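Local structure of MFP2B (Ascaris suum, 2BJR) at residues A[9-14]-A[33-38]; A[140-143]-A[148-151]; A[202-207]-A[242-247]; A[290-295]-A[354-359]. The protein probably enhances polymerization of the major sperm protein (MSP) during amoeboid motility of nematode sperm, and carries a bound zinc ion. All coordinates share one frame; numbering follows the deposited sequence.

Interaction 1 (A[9-14]-A[33-38]); sequences DTWAFG and MYVALW. With SO4 (sulfate ion), chain D.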
loop_
_atom_site.group_PDB
_atom_site.type_symbol
_atom_site.label_atom_id
_atom_site.label_comp_id
_atom_site.label_asym_id
_atom_site.label_seq_id
_atom_site.Cartn_x
_atom_site.Cartn_y
_atom_site.Cartn_z
ATOM N N ASP A 9 17.505 -12.320 4.285
ATOM C CA ASP A 9 16.312 -11.513 4.442
ATOM C C ASP A 9 16.270 -10.818 5.773
ATOM O O ASP A 9 16.680 -11.371 6.800
ATOM C CB ASP A 9 15.080 -12.409 4.294
ATOM C CG ASP A 9 15.134 -13.238 3.070
ATOM O OD1 ASP A 9 15.138 -12.655 1.965
ATOM O OD2 ASP A 9 15.205 -14.474 3.101
ATOM N N THR A 10 15.756 -9.607 5.799
ATOM C CA THR A 10 15.537 -8.902 7.038
ATOM C C THR A 10 14.078 -8.953 7.411
ATOM O O THR A 10 13.210 -8.438 6.677
ATOM C CB THR A 10 15.937 -7.430 6.954
ATOM O OG1 THR A 10 17.341 -7.316 6.752
ATOM C CG2 THR A 10 15.713 -6.740 8.275
ATOM N N TRP A 11 13.843 -9.514 8.584
ATOM C CA TRP A 11 12.542 -9.529 9.219
ATOM C C TRP A 11 12.614 -8.513 10.328
ATOM O O TRP A 11 13.175 -8.756 11.415
ATOM C CB TRP A 11 12.206 -10.948 9.734
ATOM C CG TRP A 11 12.042 -11.890 8.600
ATOM C CD1 TRP A 11 12.993 -12.693 8.080
ATOM C CD2 TRP A 11 10.864 -12.104 7.807
ATOM N NE1 TRP A 11 12.481 -13.419 7.039
ATOM C CE2 TRP A 11 11.174 -13.078 6.853
ATOM C CE3 TRP A 11 9.564 -11.610 7.842
ATOM C CZ2 TRP A 11 10.256 -13.540 5.907
ATOM C CZ3 TRP A 11 8.651 -12.096 6.925
ATOM C CH2 TRP A 11 9.002 -13.037 5.959
ATOM N N ALA A 12 12.065 -7.341 10.057
ATOM C CA ALA A 12 12.189 -6.217 10.940
ATOM C C ALA A 12 11.283 -6.264 12.125
ATOM O O ALA A 12 10.200 -6.827 12.081
ATOM C CB ALA A 12 11.957 -4.891 10.150
ATOM N N PHE A 13 11.708 -5.590 13.180
ATOM C CA PHE A 13 11.028 -5.513 14.462
ATOM C C PHE A 13 9.684 -4.865 14.293
ATOM O O PHE A 13 9.573 -3.726 13.770
ATOM C CB PHE A 13 11.899 -4.666 15.408
ATOM C CG PHE A 13 11.284 -4.367 16.756
ATOM C CD1 PHE A 13 10.887 -5.393 17.613
ATOM C CD2 PHE A 13 11.163 -3.051 17.188
ATOM C CE1 PHE A 13 10.362 -5.104 18.865
ATOM C CE2 PHE A 13 10.630 -2.763 18.430
ATOM C CZ PHE A 13 10.234 -3.789 19.265
ATOM N N GLY A 14 8.659 -5.538 14.793
ATOM C CA GLY A 14 7.280 -5.128 14.539
ATOM C C GLY A 14 6.402 -5.101 15.754
ATOM O O GLY A 14 5.605 -5.988 15.949
HETATM N N MSE A 33 -1.663 -4.672 3.143
HETATM C CA MSE A 33 -1.408 -6.050 3.553
HETATM C C MSE A 33 0.089 -6.275 3.381
HETATM O O MSE A 33 0.593 -6.146 2.266
HETATM C CB MSE A 33 -2.223 -7.035 2.711
HETATM C CG MSE A 33 -2.117 -8.462 3.168
HETATM SE SE MSE A 33 -3.337 -9.589 2.123
HETATM C CE MSE A 33 -5.036 -8.701 2.755
ATOM N N TYR A 34 0.787 -6.649 4.480
ATOM C CA TYR A 34 2.242 -6.760 4.512
ATOM C C TYR A 34 2.651 -8.154 5.007
ATOM O O TYR A 34 1.955 -8.748 5.819
ATOM C CB TYR A 34 2.878 -5.675 5.392
ATOM C CG TYR A 34 2.462 -4.260 5.050
ATOM C CD1 TYR A 34 1.260 -3.725 5.502
ATOM C CD2 TYR A 34 3.304 -3.430 4.333
ATOM C CE1 TYR A 34 0.880 -2.431 5.180
ATOM C CE2 TYR A 34 2.944 -2.145 4.038
ATOM C CZ TYR A 34 1.767 -1.648 4.458
ATOM O OH TYR A 34 1.494 -0.345 4.185
ATOM N N VAL A 35 3.803 -8.615 4.525
ATOM C CA VAL A 35 4.329 -9.928 4.842
ATOM C C VAL A 35 4.841 -9.911 6.282
ATOM O O VAL A 35 5.739 -9.116 6.642
ATOM C CB VAL A 35 5.462 -10.366 3.836
ATOM C CG1 VAL A 35 5.879 -11.771 4.127
ATOM C CG2 VAL A 35 4.958 -10.268 2.409
ATOM N N ALA A 36 4.333 -10.846 7.086
ATOM C CA ALA A 36 4.620 -10.893 8.512
ATOM C C ALA A 36 4.986 -12.275 8.970
ATOM O O ALA A 36 4.724 -13.277 8.306
ATOM C CB ALA A 36 3.477 -10.376 9.330
ATOM N N LEU A 37 5.659 -12.284 10.103
ATOM C CA LEU A 37 6.268 -13.501 10.672
ATOM C C LEU A 37 6.109 -13.539 12.188
ATOM O O LEU A 37 6.316 -12.549 12.895
ATOM C CB LEU A 37 7.762 -13.555 10.303
ATOM C CG LEU A 37 8.613 -14.668 10.961
ATOM C CD1 LEU A 37 8.185 -16.076 10.473
ATOM C CD2 LEU A 37 10.084 -14.365 10.633
ATOM N N TRP A 38 5.779 -14.724 12.699
ATOM C CA TRP A 38 5.655 -14.946 14.147
ATOM C C TRP A 38 6.225 -16.327 14.479
ATOM O O TRP A 38 6.434 -17.164 13.592
ATOM C CB TRP A 38 4.169 -14.860 14.519
ATOM C CG TRP A 38 3.809 -15.000 16.001
ATOM C CD1 TRP A 38 4.104 -14.165 17.035
ATOM C CD2 TRP A 38 3.041 -16.071 16.560
ATOM N NE1 TRP A 38 3.579 -14.670 18.210
ATOM C CE2 TRP A 38 2.911 -15.827 17.941
ATOM C CE3 TRP A 38 2.448 -17.203 16.027
ATOM C CZ2 TRP A 38 2.221 -16.692 18.797
ATOM C CZ3 TRP A 38 1.735 -18.056 16.890
ATOM C CH2 TRP A 38 1.629 -17.777 18.241
HETATM S S SO4 D . 14.745 -3.516 12.557
HETATM O O1 SO4 D . 15.782 -2.797 13.327
HETATM O O2 SO4 D . 13.531 -2.701 12.648
HETATM O O3 SO4 D . 15.195 -3.613 11.159
HETATM O O4 SO4 D . 14.608 -4.877 13.098
#
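With their axes 8.2 Å apart at closest approach, the strand holding Trp11 and the strand holding Val35 and Leu37 run nearly perpendicular, at 80°, and no backbone hydrogen bond joins them; the indole of Trp11 spans the distance. Its CG stands beside the backbone N (chi1 -66°), which swings the ring across to the second strand. Leu37 takes one face: CD2 lies over the five-membered ring, 3.9 Å from its centroid and 21° off the normal, a CH-pi contact displaced toward the rim. The same side chain also reaches the six-membered ring, with Leu37 CB 3.6 Å from Trp11 CE3. Val35 comes in differently, at the ring edge, its CG1 methyl 3.8 Å from Trp11 CH2. Both strands belong to one strongly twisted antiparallel sheet, in which strand 76-81 lies between 10-15 and 34-40; Trp11 therefore reaches past its immediate neighbour to the next strand but one. That intervening strand also takes part in the packing, with Leu80 against Trp11 and Gln78 against Leu37, and His46 adds a ring contact to the indole. Phe13, which makes no contact with 33-38, donates its backbone N-H to sulfate O4 at 3.0 Å from Phe13 N, with a weak second bond to O2. The sulfate, probably from the crystallisation liquor, sits against this edge strand.

Interaction 2 (A[140-143]-A[148-151]); sequences IARF and KVDE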
loop_
_atom_site.group_PDB
_atom_site.type_symbol
_atom_site.label_atom_id
_atom_site.label_comp_id
_atom_site.label_asym_id
_atom_site.label_seq_id
_atom_site.Cartn_x
_atom_site.Cartn_y
_atom_site.Cartn_z
ATOM N N ILE A 140 0.480 -27.823 2.753
ATOM C CA ILE A 140 -0.818 -27.234 3.060
ATOM C C ILE A 140 -0.570 -25.749 3.251
ATOM O O ILE A 140 0.378 -25.348 3.944
ATOM C CB ILE A 140 -1.422 -27.835 4.320
ATOM C CG1 ILE A 140 -1.743 -29.306 4.089
ATOM C CG2 ILE A 140 -2.676 -27.087 4.775
ATOM C CD1 ILE A 140 -2.092 -29.984 5.334
ATOM N N ALA A 141 -1.435 -24.948 2.646
ATOM C CA ALA A 141 -1.494 -23.507 2.871
ATOM C C ALA A 141 -2.614 -23.133 3.857
ATOM O O ALA A 141 -3.715 -23.634 3.786
ATOM C CB ALA A 141 -1.686 -22.764 1.562
ATOM N N ARG A 142 -2.329 -22.217 4.752
ATOM C CA ARG A 142 -3.262 -21.796 5.742
ATOM C C ARG A 142 -3.402 -20.281 5.733
ATOM O O ARG A 142 -2.407 -19.562 5.648
ATOM C CB ARG A 142 -2.762 -22.161 7.115
ATOM C CG ARG A 142 -2.908 -23.617 7.395
ATOM C CD ARG A 142 -2.300 -23.938 8.741
ATOM N NE ARG A 142 -2.648 -25.304 9.122
ATOM C CZ ARG A 142 -1.957 -26.370 8.771
ATOM N NH1 ARG A 142 -0.878 -26.253 8.026
ATOM N NH2 ARG A 142 -2.359 -27.578 9.157
ATOM N N PHE A 143 -4.638 -19.837 5.885
ATOM C CA PHE A 143 -4.999 -18.422 5.846
ATOM C C PHE A 143 -5.915 -18.102 6.996
ATOM O O PHE A 143 -6.912 -18.808 7.209
ATOM C CB PHE A 143 -5.699 -18.092 4.520
ATOM C CG PHE A 143 -4.907 -18.488 3.305
ATOM C CD1 PHE A 143 -5.004 -19.771 2.784
ATOM C CD2 PHE A 143 -4.038 -17.597 2.705
ATOM C CE1 PHE A 143 -4.265 -20.135 1.683
ATOM C CE2 PHE A 143 -3.283 -17.964 1.633
ATOM C CZ PHE A 143 -3.391 -19.206 1.109
ATOM N N LYS A 148 -11.311 -17.593 11.787
ATOM C CA LYS A 148 -11.197 -18.947 11.288
ATOM C C LYS A 148 -9.923 -19.128 10.498
ATOM O O LYS A 148 -9.248 -18.149 10.161
ATOM C CB LYS A 148 -12.383 -19.287 10.393
ATOM C CG LYS A 148 -13.741 -19.216 11.093
ATOM C CD LYS A 148 -14.877 -19.660 10.163
ATOM C CE LYS A 148 -15.602 -18.483 9.516
ATOM N NZ LYS A 148 -16.061 -17.343 10.409
ATOM N N VAL A 149 -9.594 -20.377 10.196
ATOM C CA VAL A 149 -8.435 -20.704 9.373
ATOM C C VAL A 149 -8.848 -21.516 8.134
ATOM O O VAL A 149 -9.549 -22.513 8.260
ATOM C CB VAL A 149 -7.399 -21.486 10.185
ATOM C CG1 VAL A 149 -6.243 -21.916 9.267
ATOM C CG2 VAL A 149 -6.916 -20.626 11.357
ATOM N N ASP A 150 -8.467 -21.080 6.937
ATOM C CA ASP A 150 -8.627 -21.911 5.743
ATOM C C ASP A 150 -7.436 -22.808 5.600
ATOM O O ASP A 150 -6.324 -22.422 5.962
ATOM C CB ASP A 150 -8.677 -21.104 4.448
ATOM C CG ASP A 150 -9.670 -20.026 4.470
ATOM O OD1 ASP A 150 -10.806 -20.176 5.039
ATOM O OD2 ASP A 150 -9.360 -18.946 3.905
ATOM N N GLU A 151 -7.653 -24.010 5.076
ATOM C CA GLU A 151 -6.575 -24.868 4.652
ATOM C C GLU A 151 -6.823 -25.294 3.230
ATOM O O GLU A 151 -7.890 -25.806 2.918
ATOM C CB GLU A 151 -6.475 -26.146 5.493
ATOM C CG GLU A 151 -6.372 -25.946 6.988
ATOM C CD GLU A 151 -5.784 -27.174 7.684
ATOM O OE1 GLU A 151 -5.946 -28.322 7.203
ATOM O OE2 GLU A 151 -5.102 -26.962 8.702
#
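Phe143 and Asp150 form the hydrogen-bonded pair of this antiparallel ladder, with Phe143 N donating to Asp150 O at 3.1 Å and Asp150 N returning to Phe143 O at 2.8 Å. Next to them, Arg142 and Glu151 make the non-hydrogen-bonded pair, and their side chains run alongside each other off the same face of the sheet. A salt bridge closes them at 2.8 Å between Arg142 NH2 and Glu151 OE2, and the same oxygen lies 3.0 Å from Arg142 NE. The guanidinium and carboxylate planes are almost perpendicular (89°), and OE2 alone approaches both nitrogens, obliquely; this is not the flat pairing of two oxygens with two N-H groups. Three CA-H...O contacts fill in between the strands, among them Glu151 CA to Ala141 O at 3.2 Å. This is a beta hairpin at the edge of a four-stranded antiparallel sheet, with 148-153 as an outermost strand. The Arg142 chain is extended from CG to NE, which carries the guanidinium out to the level of the carboxylate, and Ile140 CG2 covers part of one guanidinium face. Val149 CG1 packs against the Arg142 stem, and Pro61 of strand 55-62 touches both residues. On the other face of the hairpin, the Phe143 ring meets Trp122 and packs on Ile120 and Leu130, while Asp150 OD1 accepts a hydrogen bond from His145 NE2 near the turn.

Interaction 3 (A[202-207]-A[242-247]); sequences DPWPTV and GRIWND
Trp204 stacks on the side chain of Asn246, and this is the main interaction between the loop 202-207 and the strand 242-247. The amide plane is within 4° of the indole plane, with Asn246 ND2 3.6 Å from Trp204 CG. Behind the amide, Asn246 CB makes a CH-pi contact over the six-membered ring, 3.7 Å from its centroid and 17° off the normal. With CG of Trp204 placed opposite its backbone N (chi1 -166°), the indole is carried out toward the strand. Pro205 CD lies over the opposite ring face, so the indole is sandwiched between a neighbour in its own loop and the strand. Van der Waals contacts continue at the far end of the ring. Trp204 CZ3 comes to 3.4 Å from Trp245 C, where the ring meets the peptide leading into Asn246, and Trp204 CH2 touches the Ile244 CD1 methyl at 3.8 Å. In the antiparallel sheet of this half of the chain, the loop joins strands 194-199 and 209-210 and folds over strand 238-247. Tyr229 adds an edge-to-face ring contact to Trp204, and Ile244 also packs on Ile269 and Ile271 of strand 268-274. As for polar links, no hydrogen bond crosses between the two segments; the backbone of Trp204 bonds instead to Gly249, and Asn246 OD1 has a weak bond with Gly249 N.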
loop_
_atom_site.group_PDB
_atom_site.type_symbol
_atom_site.label_atom_id
_atom_site.label_comp_id
_atom_site.label_asym_id
_atom_site.label_seq_id
_atom_site.Cartn_x
_atom_site.Cartn_y
_atom_site.Cartn_z
ATOM N N ASP A 202 8.921 11.200 9.935
ATOM C CA ASP A 202 10.091 10.775 9.173
ATOM C C ASP A 202 10.521 11.978 8.318
ATOM O O ASP A 202 9.708 12.877 8.049
ATOM C CB ASP A 202 9.757 9.675 8.155
ATOM C CG ASP A 202 9.697 8.252 8.733
ATOM O OD1 ASP A 202 10.111 8.031 9.910
ATOM O OD2 ASP A 202 9.296 7.276 7.976
ATOM N N PRO A 203 11.769 11.976 7.844
ATOM C CA PRO A 203 12.216 12.991 6.889
ATOM C C PRO A 203 11.408 12.942 5.608
ATOM O O PRO A 203 10.977 11.852 5.213
ATOM C CB PRO A 203 13.680 12.601 6.619
ATOM C CG PRO A 203 14.118 11.843 7.833
ATOM C CD PRO A 203 12.861 11.038 8.195
ATOM N N TRP A 204 11.240 14.094 4.956
ATOM C CA TRP A 204 10.508 14.211 3.693
ATOM C C TRP A 204 11.086 13.209 2.676
ATOM O O TRP A 204 12.294 12.994 2.678
ATOM C CB TRP A 204 10.612 15.645 3.153
ATOM C CG TRP A 204 9.645 15.934 2.087
ATOM C CD1 TRP A 204 9.896 16.099 0.762
ATOM C CD2 TRP A 204 8.233 16.057 2.247
ATOM N NE1 TRP A 204 8.722 16.316 0.084
ATOM C CE2 TRP A 204 7.686 16.309 0.974
ATOM C CE3 TRP A 204 7.379 15.999 3.340
ATOM C CZ2 TRP A 204 6.343 16.500 0.771
ATOM C CZ3 TRP A 204 6.057 16.174 3.145
ATOM C CH2 TRP A 204 5.534 16.446 1.866
ATOM N N PRO A 205 10.241 12.572 1.865
ATOM C CA PRO A 205 10.692 11.555 0.905
ATOM C C PRO A 205 11.749 12.034 -0.105
ATOM O O PRO A 205 11.668 13.134 -0.639
ATOM C CB PRO A 205 9.425 11.210 0.135
ATOM C CG PRO A 205 8.340 11.519 1.012
ATOM C CD PRO A 205 8.779 12.757 1.796
ATOM N N THR A 206 12.721 11.161 -0.350
ATOM C CA THR A 206 13.783 11.352 -1.361
ATOM C C THR A 206 13.692 10.304 -2.481
ATOM O O THR A 206 14.339 10.433 -3.507
ATOM C CB THR A 206 15.169 11.225 -0.667
ATOM O OG1 THR A 206 15.304 9.921 -0.074
ATOM C CG2 THR A 206 15.293 12.154 0.522
ATOM N N VAL A 207 12.867 9.276 -2.287
ATOM C CA VAL A 207 12.862 8.070 -3.131
ATOM C C VAL A 207 11.816 8.183 -4.247
ATOM O O VAL A 207 11.716 7.296 -5.161
ATOM C CB VAL A 207 12.615 6.784 -2.262
ATOM C CG1 VAL A 207 13.178 6.943 -0.875
ATOM C CG2 VAL A 207 11.183 6.493 -2.099
ATOM N N GLY A 242 -6.021 12.008 2.769
ATOM C CA GLY A 242 -5.824 13.260 3.386
ATOM C C GLY A 242 -4.582 13.922 2.846
ATOM O O GLY A 242 -4.158 13.652 1.725
ATOM N N ARG A 243 -4.026 14.834 3.640
ATOM C CA ARG A 243 -2.941 15.685 3.178
ATOM C C ARG A 243 -1.691 15.596 4.018
ATOM O O ARG A 243 -1.775 15.471 5.244
ATOM C CB ARG A 243 -3.443 17.121 3.127
ATOM C CG ARG A 243 -3.721 17.836 4.424
ATOM C CD ARG A 243 -4.296 19.236 4.224
ATOM N NE ARG A 243 -4.663 19.886 5.486
ATOM C CZ ARG A 243 -5.816 19.675 6.125
ATOM N NH1 ARG A 243 -6.719 18.842 5.620
ATOM N NH2 ARG A 243 -6.080 20.277 7.262
ATOM N N ILE A 244 -0.530 15.628 3.360
ATOM C CA ILE A 244 0.745 15.873 4.022
ATOM C C ILE A 244 1.410 17.156 3.535
ATOM O O ILE A 244 1.092 17.665 2.463
ATOM C CB ILE A 244 1.714 14.724 3.901
ATOM C CG1 ILE A 244 2.008 14.424 2.440
ATOM C CG2 ILE A 244 1.169 13.501 4.629
ATOM C CD1 ILE A 244 3.215 13.510 2.202
ATOM N N TRP A 245 2.292 17.705 4.385
ATOM C CA TRP A 245 3.131 18.840 3.991
ATOM C C TRP A 245 4.451 18.691 4.712
ATOM O O TRP A 245 4.569 17.941 5.700
ATOM C CB TRP A 245 2.477 20.160 4.342
ATOM C CG TRP A 245 2.207 20.354 5.801
ATOM C CD1 TRP A 245 2.953 21.105 6.673
ATOM C CD2 TRP A 245 1.112 19.832 6.568
ATOM N NE1 TRP A 245 2.394 21.073 7.928
ATOM C CE2 TRP A 245 1.262 20.306 7.896
ATOM C CE3 TRP A 245 0.018 19.008 6.278
ATOM C CZ2 TRP A 245 0.370 19.970 8.932
ATOM C CZ3 TRP A 245 -0.859 18.670 7.301
ATOM C CH2 TRP A 245 -0.697 19.174 8.614
ATOM N N ASN A 246 5.439 19.416 4.201
ATOM C CA ASN A 246 6.794 19.337 4.686
ATOM C C ASN A 246 6.922 20.376 5.807
ATOM O O ASN A 246 6.854 21.569 5.570
ATOM C CB ASN A 246 7.749 19.555 3.541
ATOM C CG ASN A 246 9.227 19.434 3.956
ATOM O OD1 ASN A 246 9.540 19.298 5.134
ATOM N ND2 ASN A 246 10.112 19.434 2.982
ATOM N N ASP A 247 7.046 19.883 7.029
ATOM C CA ASP A 247 7.165 20.722 8.220
ATOM C C ASP A 247 8.604 20.618 8.744
ATOM O O ASP A 247 8.998 19.691 9.476
ATOM C CB ASP A 247 6.124 20.312 9.256
ATOM C CG ASP A 247 6.219 21.111 10.550
ATOM O OD1 ASP A 247 6.809 22.217 10.581
ATOM O OD2 ASP A 247 5.700 20.683 11.588
#

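Interaction 4 (A[290-295]-A[354-359]); sequences PEAAQF and CMVLCR
With SG beside its backbone N (chi1 -60°), Cys358 leans its thiol toward the methyl of Ala292, while Val356, whose CG1 is anti to the backbone N (chi1 175°), has its CB-H turned toward the same methyl. Ala292 CB meets Cys358 SG at 3.6 Å and Val356 CB at 3.7 Å. The methyl thus meets the CB-H side of the valine, flanked by both branches, at 4.0 Å from Val356 CG1 and 4.1 Å from Val356 CG2. The thiol reaches back to the helix backbone as well, with Cys358 SG 4.0 Å from Ala292 CA. Ala292 belongs to the short helix 289-292, which directly follows strand 282-288; that strand pairs antiparallel with 355-361, and the chain thus turns from the sheet into a helix that packs back on the partner strand. Val356 and Cys358 lie two apart on the strand and send their side chains to this one face. Pro302 packs on Val356 and Trp300 on Cys358, both from strand 300-302. All three touching residues are buried. Between the helix and the strand there is no hydrogen bond or charge pair, so the contact depends on the close fit of a small methyl against a branched side chain and a polarisable sulfur.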
loop_
_atom_site.group_PDB
_atom_site.type_symbol
_atom_site.label_atom_id
_atom_site.label_comp_id
_atom_site.label_asym_id
_atom_site.label_seq_id
_atom_site.Cartn_x
_atom_site.Cartn_y
_atom_site.Cartn_z
ATOM N N PRO A 290 -17.727 16.609 -11.731
ATOM C CA PRO A 290 -18.638 16.031 -12.729
ATOM C C PRO A 290 -17.941 15.314 -13.862
ATOM O O PRO A 290 -18.477 14.352 -14.384
ATOM C CB PRO A 290 -19.460 17.241 -13.201
ATOM C CG PRO A 290 -19.285 18.260 -12.119
ATOM C CD PRO A 290 -17.891 18.069 -11.619
ATOM N N GLU A 291 -16.741 15.756 -14.223
ATOM C CA GLU A 291 -15.941 15.058 -15.201
ATOM C C GLU A 291 -15.352 13.770 -14.616
ATOM O O GLU A 291 -15.419 12.700 -15.230
ATOM C CB GLU A 291 -14.863 15.996 -15.750
ATOM C CG GLU A 291 -14.021 15.359 -16.829
ATOM C CD GLU A 291 -12.909 16.254 -17.353
ATOM O OE1 GLU A 291 -12.847 17.459 -17.003
ATOM O OE2 GLU A 291 -12.090 15.714 -18.110
ATOM N N ALA A 292 -14.826 13.872 -13.400
ATOM C CA ALA A 292 -14.309 12.710 -12.690
ATOM C C ALA A 292 -15.329 11.594 -12.565
ATOM O O ALA A 292 -14.986 10.437 -12.620
ATOM C CB ALA A 292 -13.787 13.132 -11.283
ATOM N N ALA A 293 -16.589 11.954 -12.410
ATOM C CA ALA A 293 -17.682 10.991 -12.243
ATOM C C ALA A 293 -18.038 10.165 -13.496
ATOM O O ALA A 293 -18.823 9.225 -13.398
ATOM C CB ALA A 293 -18.915 11.702 -11.725
ATOM N N GLN A 294 -17.435 10.478 -14.638
ATOM C CA GLN A 294 -17.701 9.778 -15.892
ATOM C C GLN A 294 -16.736 8.594 -16.082
ATOM O O GLN A 294 -16.429 8.218 -17.223
ATOM C CB GLN A 294 -17.635 10.741 -17.083
ATOM C CG GLN A 294 -18.464 12.015 -16.932
ATOM C CD GLN A 294 -18.327 12.978 -18.116
ATOM O OE1 GLN A 294 -17.954 12.565 -19.226
ATOM N NE2 GLN A 294 -18.644 14.241 -17.890
ATOM N N PHE A 295 -16.232 8.061 -14.947
ATOM C CA PHE A 295 -15.285 6.927 -14.871
ATOM C C PHE A 295 -15.712 5.709 -15.706
ATOM O O PHE A 295 -14.866 4.865 -16.071
ATOM C CB PHE A 295 -15.087 6.459 -13.397
ATOM C CG PHE A 295 -16.370 6.355 -12.597
ATOM C CD1 PHE A 295 -17.314 5.355 -12.880
ATOM C CD2 PHE A 295 -16.647 7.256 -11.579
ATOM C CE1 PHE A 295 -18.514 5.270 -12.150
ATOM C CE2 PHE A 295 -17.840 7.180 -10.839
ATOM C CZ PHE A 295 -18.776 6.196 -11.129
ATOM N N CYS A 354 -15.658 20.168 -6.210
ATOM C CA CYS A 354 -14.430 19.449 -5.818
ATOM C C CYS A 354 -13.566 19.233 -7.064
ATOM O O CYS A 354 -14.093 19.067 -8.152
ATOM C CB CYS A 354 -14.720 18.041 -5.183
ATOM S SG CYS A 354 -15.341 18.221 -3.531
HETATM N N MSE A 355 -12.254 19.148 -6.877
HETATM C CA MSE A 355 -11.351 18.750 -7.938
HETATM C C MSE A 355 -10.776 17.385 -7.525
HETATM O O MSE A 355 -10.178 17.261 -6.464
HETATM C CB MSE A 355 -10.235 19.781 -8.140
HETATM C CG MSE A 355 -10.694 21.228 -8.415
HETATM SE SE MSE A 355 -11.375 21.200 -10.226
HETATM C CE MSE A 355 -9.858 20.781 -11.274
ATOM N N VAL A 356 -10.987 16.356 -8.334
ATOM C CA VAL A 356 -10.673 14.985 -7.931
ATOM C C VAL A 356 -9.406 14.518 -8.634
ATOM O O VAL A 356 -9.230 14.757 -9.827
ATOM C CB VAL A 356 -11.860 14.041 -8.257
ATOM C CG1 VAL A 356 -11.544 12.603 -7.978
ATOM C CG2 VAL A 356 -13.027 14.462 -7.486
ATOM N N LEU A 357 -8.505 13.829 -7.932
ATOM C CA LEU A 357 -7.296 13.313 -8.588
ATOM C C LEU A 357 -7.713 12.122 -9.451
ATOM O O LEU A 357 -8.292 11.158 -8.941
ATOM C CB LEU A 357 -6.225 12.866 -7.562
ATOM C CG LEU A 357 -4.995 12.249 -8.264
ATOM C CD1 LEU A 357 -4.295 13.316 -9.140
ATOM C CD2 LEU A 357 -4.044 11.628 -7.299
ATOM N N CYS A 358 -7.468 12.225 -10.749
ATOM C CA CYS A 358 -7.756 11.179 -11.705
ATOM C C CYS A 358 -6.498 10.793 -12.448
ATOM O O CYS A 358 -5.439 11.462 -12.345
ATOM C CB CYS A 358 -8.780 11.653 -12.738
ATOM S SG CYS A 358 -10.356 12.156 -12.012
ATOM N N ARG A 359 -6.615 9.658 -13.126
ATOM C CA ARG A 359 -5.585 9.181 -13.996
ATOM C C ARG A 359 -6.200 8.621 -15.284
ATOM O O ARG A 359 -7.345 8.198 -15.322
ATOM C CB ARG A 359 -4.731 8.097 -13.324
ATOM C CG ARG A 359 -5.465 6.927 -12.790
ATOM C CD ARG A 359 -4.544 5.882 -12.186
ATOM N NE ARG A 359 -5.242 4.676 -11.814
ATOM C CZ ARG A 359 -4.656 3.500 -11.674
ATOM N NH1 ARG A 359 -3.324 3.375 -11.764
ATOM N NH2 ARG A 359 -5.402 2.449 -11.454
#

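Overall arrangement
The four contacts follow one another along the chain without interleaving. Interactions 1 and 2 lie in the first of two related cytosolic motility protein parts of the chain and interactions 3 and 4 in the second, each pair divided between two antiparallel sheets. Within one part the centres are 19 Å (1 and 2) and 25 Å (3 and 4) apart; between the parts, interactions 2 and 4 are the most distant, at 40 Å between centres. No two contacts touch, the closest being 1 and 2, with nearest atoms about 8 Å apart. The arrangement is consistent with a tandem of two related, beta-rich parts, and all four contacts lie away from the zinc site of His86, Cys174, Cys176 and Cys179.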